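Local coordinates for glucanase (Clostridium thermocellum, PDB 5GXX), which is a family 9 glycoside hydrolase of the cellulosome, an endoglucanase that probably cleaves internal beta-1,4 bonds of cellulose, at residues A[445-456]-A[577-588]. The protein carries 1 engineered substitution. Residues are numbered along the deposited sequence; the frame is centred on the assembly and turned at random.
Sequences DEFFVEAAINQA and TRELAKTKYMPV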
loop_
_atom_site.group_PDB
_atom_site.type_symbol
_atom_site.label_atom_id
_atom_site.label_comp_id
_atom_site.label_asym_id
_atom_site.label_seq_id
_atom_site.Cartn_x
_atom_site.Cartn_y
_atom_site.Cartn_z
ATOM N N ASP A 445 -29.068 -6.008 5.747
ATOM C CA ASP A 445 -28.201 -7.104 6.182
ATOM C C ASP A 445 -26.988 -6.630 6.979
ATOM O O ASP A 445 -26.390 -5.595 6.668
ATOM C CB ASP A 445 -27.799 -7.968 4.982
ATOM C CG ASP A 445 -28.974 -8.731 4.385
ATOM O OD1 ASP A 445 -29.884 -9.184 5.120
ATOM O OD2 ASP A 445 -28.970 -8.898 3.146
ATOM N N GLU A 446 -26.695 -7.344 8.059
ATOM C CA GLU A 446 -25.616 -6.956 8.974
ATOM C C GLU A 446 -24.333 -7.780 8.844
ATOM O O GLU A 446 -23.266 -7.240 8.549
ATOM C CB GLU A 446 -26.107 -6.948 10.420
ATOM C CG GLU A 446 -27.198 -5.917 10.687
ATOM C CD GLU A 446 -27.689 -5.966 12.115
ATOM O OE1 GLU A 446 -28.369 -6.935 12.507
ATOM O OE2 GLU A 446 -27.406 -5.002 12.862
ATOM N N PHE A 447 -24.446 -9.082 9.073
ATOM C CA PHE A 447 -23.331 -10.007 8.910
ATOM C C PHE A 447 -23.608 -10.902 7.715
ATOM O O PHE A 447 -24.650 -11.562 7.651
ATOM C CB PHE A 447 -23.180 -10.867 10.168
ATOM C CG PHE A 447 -22.765 -10.085 11.391
ATOM C CD1 PHE A 447 -23.720 -9.447 12.184
ATOM C CD2 PHE A 447 -21.421 -9.933 11.705
ATOM C CE1 PHE A 447 -23.335 -8.731 13.301
ATOM C CE2 PHE A 447 -21.011 -9.206 12.807
ATOM C CZ PHE A 447 -21.974 -8.585 13.608
ATOM N N PHE A 448 -22.650 -10.952 6.792
ATOM C CA PHE A 448 -22.854 -11.704 5.560
ATOM C C PHE A 448 -21.533 -11.842 4.816
ATOM O O PHE A 448 -20.619 -11.046 5.025
ATOM C CB PHE A 448 -23.892 -11.001 4.675
ATOM C CG PHE A 448 -23.548 -9.581 4.348
ATOM C CD1 PHE A 448 -22.822 -9.278 3.201
ATOM C CD2 PHE A 448 -23.993 -8.546 5.160
ATOM C CE1 PHE A 448 -22.504 -7.965 2.889
ATOM C CE2 PHE A 448 -23.683 -7.237 4.854
ATOM C CZ PHE A 448 -22.943 -6.944 3.709
ATOM N N VAL A 449 -21.455 -12.836 3.941
ATOM C CA VAL A 449 -20.329 -12.947 3.013
ATOM C C VAL A 449 -20.626 -12.321 1.650
ATOM O O VAL A 449 -21.714 -12.513 1.092
ATOM C CB VAL A 449 -19.965 -14.419 2.803
ATOM C CG1 VAL A 449 -18.903 -14.558 1.719
ATOM C CG2 VAL A 449 -19.512 -15.026 4.113
ATOM N N GLU A 450 -19.640 -11.601 1.123
ATOM C CA GLU A 450 -19.594 -11.246 -0.282
ATOM C C GLU A 450 -18.544 -12.165 -0.901
ATOM O O GLU A 450 -17.454 -12.298 -0.352
ATOM C CB GLU A 450 -19.151 -9.799 -0.475
ATOM C CG GLU A 450 -20.052 -8.764 0.198
ATOM C CD GLU A 450 -19.465 -7.366 0.143
ATOM O OE1 GLU A 450 -18.404 -7.126 0.765
ATOM O OE2 GLU A 450 -20.079 -6.504 -0.524
ATOM N N ALA A 451 -18.871 -12.789 -2.030
ATOM C CA ALA A 451 -17.943 -13.729 -2.665
ATOM C C ALA A 451 -17.887 -13.563 -4.173
ATOM O O ALA A 451 -18.788 -12.990 -4.773
ATOM C CB ALA A 451 -18.312 -15.161 -2.304
ATOM N N ALA A 452 -16.795 -14.037 -4.770
ATOM C CA ALA A 452 -16.597 -14.027 -6.210
ATOM C C ALA A 452 -15.750 -15.239 -6.561
ATOM O O ALA A 452 -14.964 -15.745 -5.746
ATOM C CB ALA A 452 -15.911 -12.745 -6.673
ATOM N N ILE A 453 -15.947 -15.719 -7.785
ATOM C CA ILE A 453 -15.035 -16.703 -8.353
ATOM C C ILE A 453 -13.738 -15.965 -8.661
ATOM O O ILE A 453 -13.705 -15.052 -9.496
ATOM C CB ILE A 453 -15.615 -17.349 -9.615
ATOM C CG1 ILE A 453 -16.920 -18.062 -9.274
ATOM C CG2 ILE A 453 -14.592 -18.310 -10.218
ATOM C CD1 ILE A 453 -17.872 -18.197 -10.452
ATOM N N ASN A 454 -12.678 -16.318 -7.941
ATOM C CA ASN A 454 -11.397 -15.657 -8.137
ATOM C C ASN A 454 -10.639 -16.283 -9.312
ATOM O O ASN A 454 -9.913 -15.602 -10.042
ATOM C CB ASN A 454 -10.580 -15.674 -6.845
ATOM C CG ASN A 454 -9.526 -14.585 -6.807
ATOM O OD1 ASN A 454 -9.833 -13.398 -6.908
ATOM N ND2 ASN A 454 -8.273 -14.988 -6.664
ATOM N N GLN A 455 -10.827 -17.586 -9.487
ATOM C CA GLN A 455 -10.289 -18.321 -10.625
ATOM C C GLN A 455 -11.006 -19.658 -10.687
ATOM O O GLN A 455 -11.190 -20.324 -9.666
ATOM C CB GLN A 455 -8.789 -18.571 -10.466
ATOM C CG GLN A 455 -8.106 -19.005 -11.758
ATOM C CD GLN A 455 -6.617 -19.266 -11.591
ATOM O OE1 GLN A 455 -5.994 -18.814 -10.625
ATOM N NE2 GLN A 455 -6.037 -19.995 -12.540
ATOM N N ALA A 456 -11.398 -20.051 -11.894
ATOM C CA ALA A 456 -11.990 -21.361 -12.127
ATOM C C ALA A 456 -11.014 -22.138 -13.002
ATOM O O ALA A 456 -10.332 -21.559 -13.843
ATOM C CB ALA A 456 -13.337 -21.219 -12.817
ATOM N N THR A 577 -20.336 -14.820 -9.447
ATOM C CA THR A 577 -19.730 -14.296 -10.661
ATOM C C THR A 577 -18.285 -13.950 -10.311
ATOM O O THR A 577 -17.798 -14.299 -9.235
ATOM C CB THR A 577 -20.461 -13.032 -11.180
ATOM O OG1 THR A 577 -20.285 -11.957 -10.245
ATOM C CG2 THR A 577 -21.949 -13.297 -11.408
ATOM N N ARG A 578 -17.624 -13.241 -11.218
ATOM C CA ARG A 578 -16.243 -12.823 -11.030
ATOM C C ARG A 578 -16.149 -11.476 -10.320
ATOM O O ARG A 578 -15.051 -10.969 -10.085
ATOM C CB ARG A 578 -15.507 -12.834 -12.376
ATOM C CG ARG A 578 -15.241 -14.262 -12.850
ATOM C CD ARG A 578 -14.436 -14.357 -14.140
ATOM N NE ARG A 578 -13.517 -15.500 -14.122
ATOM C CZ ARG A 578 -13.870 -16.782 -14.032
ATOM N NH1 ARG A 578 -15.148 -17.144 -13.945
ATOM N NH2 ARG A 578 -12.926 -17.716 -14.027
ATOM N N GLU A 579 -17.303 -10.904 -9.974
ATOM C CA GLU A 579 -17.353 -9.671 -9.192
ATOM C C GLU A 579 -17.937 -9.989 -7.821
ATOM O O GLU A 579 -18.875 -10.787 -7.722
ATOM C CB GLU A 579 -18.191 -8.595 -9.885
ATOM C CG GLU A 579 -17.576 -8.125 -11.202
ATOM C CD GLU A 579 -16.235 -7.428 -11.005
ATOM O OE1 GLU A 579 -16.213 -6.285 -10.495
ATOM O OE2 GLU A 579 -15.197 -8.022 -11.366
ATOM N N LEU A 580 -17.383 -9.373 -6.780
ATOM C CA LEU A 580 -17.862 -9.593 -5.419
ATOM C C LEU A 580 -19.341 -9.269 -5.303
ATOM O O LEU A 580 -19.787 -8.230 -5.790
ATOM C CB LEU A 580 -17.095 -8.722 -4.428
ATOM C CG LEU A 580 -15.726 -9.275 -4.041
ATOM C CD1 LEU A 580 -14.984 -8.156 -3.331
ATOM C CD2 LEU A 580 -15.855 -10.515 -3.163
ATOM N N ALA A 581 -20.086 -10.167 -4.669
ATOM C CA ALA A 581 -21.499 -9.942 -4.395
ATOM C C ALA A 581 -21.895 -10.681 -3.130
ATOM O O ALA A 581 -21.408 -11.780 -2.873
ATOM C CB ALA A 581 -22.346 -10.421 -5.551
ATOM N N LYS A 582 -22.799 -10.083 -2.356
ATOM C CA LYS A 582 -23.391 -10.775 -1.219
ATOM C C LYS A 582 -23.975 -12.112 -1.672
ATOM O O LYS A 582 -24.612 -12.201 -2.727
ATOM C CB LYS A 582 -24.500 -9.921 -0.592
ATOM C CG LYS A 582 -25.083 -10.509 0.684
ATOM C CD LYS A 582 -25.981 -9.495 1.409
ATOM C CE LYS A 582 -27.105 -9.029 0.502
ATOM N NZ LYS A 582 -27.849 -7.889 1.118
ATOM N N THR A 583 -23.737 -13.153 -0.884
ATOM C CA THR A 583 -24.322 -14.452 -1.174
ATOM C C THR A 583 -24.964 -15.078 0.052
ATOM O O THR A 583 -24.359 -15.175 1.127
ATOM C CB THR A 583 -23.329 -15.472 -1.787
ATOM O OG1 THR A 583 -23.953 -16.761 -1.815
ATOM C CG2 THR A 583 -22.017 -15.556 -0.976
ATOM N N LYS A 584 -26.183 -15.566 -0.140
ATOM C CA LYS A 584 -26.857 -16.225 0.964
ATOM C C LYS A 584 -26.448 -17.684 1.096
ATOM O O LYS A 584 -26.778 -18.327 2.089
ATOM C CB LYS A 584 -28.373 -16.086 0.808
ATOM C CG LYS A 584 -28.949 -16.931 -0.316
ATOM C CD LYS A 584 -30.355 -16.454 -0.632
ATOM C CE LYS A 584 -31.175 -17.573 -1.227
ATOM N NZ LYS A 584 -32.616 -17.265 -1.018
ATOM N N TYR A 585 -25.683 -18.185 0.121
ATOM C CA TYR A 585 -25.285 -19.594 0.099
ATOM C C TYR A 585 -23.960 -19.949 0.788
ATOM O O TYR A 585 -23.534 -21.112 0.769
ATOM C CB TYR A 585 -25.325 -20.123 -1.334
ATOM C CG TYR A 585 -26.626 -19.853 -2.049
ATOM C CD1 TYR A 585 -27.774 -20.577 -1.734
ATOM C CD2 TYR A 585 -26.704 -18.894 -3.054
ATOM C CE1 TYR A 585 -28.975 -20.348 -2.395
ATOM C CE2 TYR A 585 -27.896 -18.663 -3.724
ATOM C CZ TYR A 585 -29.023 -19.388 -3.386
ATOM O OH TYR A 585 -30.205 -19.153 -4.055
ATOM N N MET A 586 -23.313 -18.945 1.375
ATOM C CA MET A 586 -22.185 -19.148 2.284
ATOM C C MET A 586 -22.608 -18.611 3.656
ATOM O O MET A 586 -22.251 -17.501 4.055
ATOM C CB MET A 586 -20.903 -18.489 1.760
ATOM C CG MET A 586 -20.429 -19.050 0.407
ATOM S SD MET A 586 -18.989 -18.233 -0.336
ATOM C CE MET A 586 -17.799 -18.396 0.995
ATOM N N PRO A 587 -23.403 -19.416 4.377
ATOM C CA PRO A 587 -24.027 -18.910 5.601
ATOM C C PRO A 587 -23.018 -18.549 6.685
ATOM O O PRO A 587 -21.956 -19.164 6.798
ATOM C CB PRO A 587 -24.930 -20.069 6.037
ATOM C CG PRO A 587 -24.262 -21.291 5.470
ATOM C CD PRO A 587 -23.750 -20.829 4.135
ATOM N N VAL A 588 -23.376 -17.531 7.464
ATOM C CA VAL A 588 -22.557 -17.029 8.558
ATOM C C VAL A 588 -23.154 -17.503 9.873
ATOM O O VAL A 588 -24.386 -17.534 10.020
ATOM C CB VAL A 588 -22.534 -15.494 8.523
ATOM C CG1 VAL A 588 -21.727 -14.939 9.697
ATOM C CG2 VAL A 588 -21.990 -14.980 7.175
HETATM O O HOH W 1 -23.296 -14.871 3.635
HETATM O O HOH W 2 -19.774 -6.556 -3.224
HETATM O O HOH W 3 -20.186 -13.128 -7.057
HETATM O O HOH W 4 -12.956 -12.607 -10.076
#
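K582 sets CD over one face of the F448 ring, 4.0 Å from the ring centroid, in a CH-pi contact offset toward the rim, while CG of E450 sits in plane at the ring's edge. K582 starts extended, CG anti to its backbone N (chi1 -174°), and the bend at chi3 lifts NZ off the ring, above its centre, to D445; NZ of K582 meets OD2 of D445 at 2.5 Å, a salt bridge on the anti lone pair of OD2. At the far end, the R578 guanidinium takes CG2 of I453 over one face, 3.9 Å from NH1. Between these ends the backbones pair antiparallel: A451 N gives to A581 O at 2.9 Å, and A581 N returns a bond to A451 O. Farther along, I453 N reaches T577 O at 2.7 Å. On the buried side, CB of A451 meets SD of M586 at 3.7 Å, and V449 packs against V588, beside Y483 of strand 481-488. One water links V449 N to T583 O and M586 O. Strand 460-469 flanks 447-456, and 577-588 passes from this sheet into the one holding 588-590, a crossing between facing antiparallel sheets that fits the beta-sandwich of a cellulose-binding module.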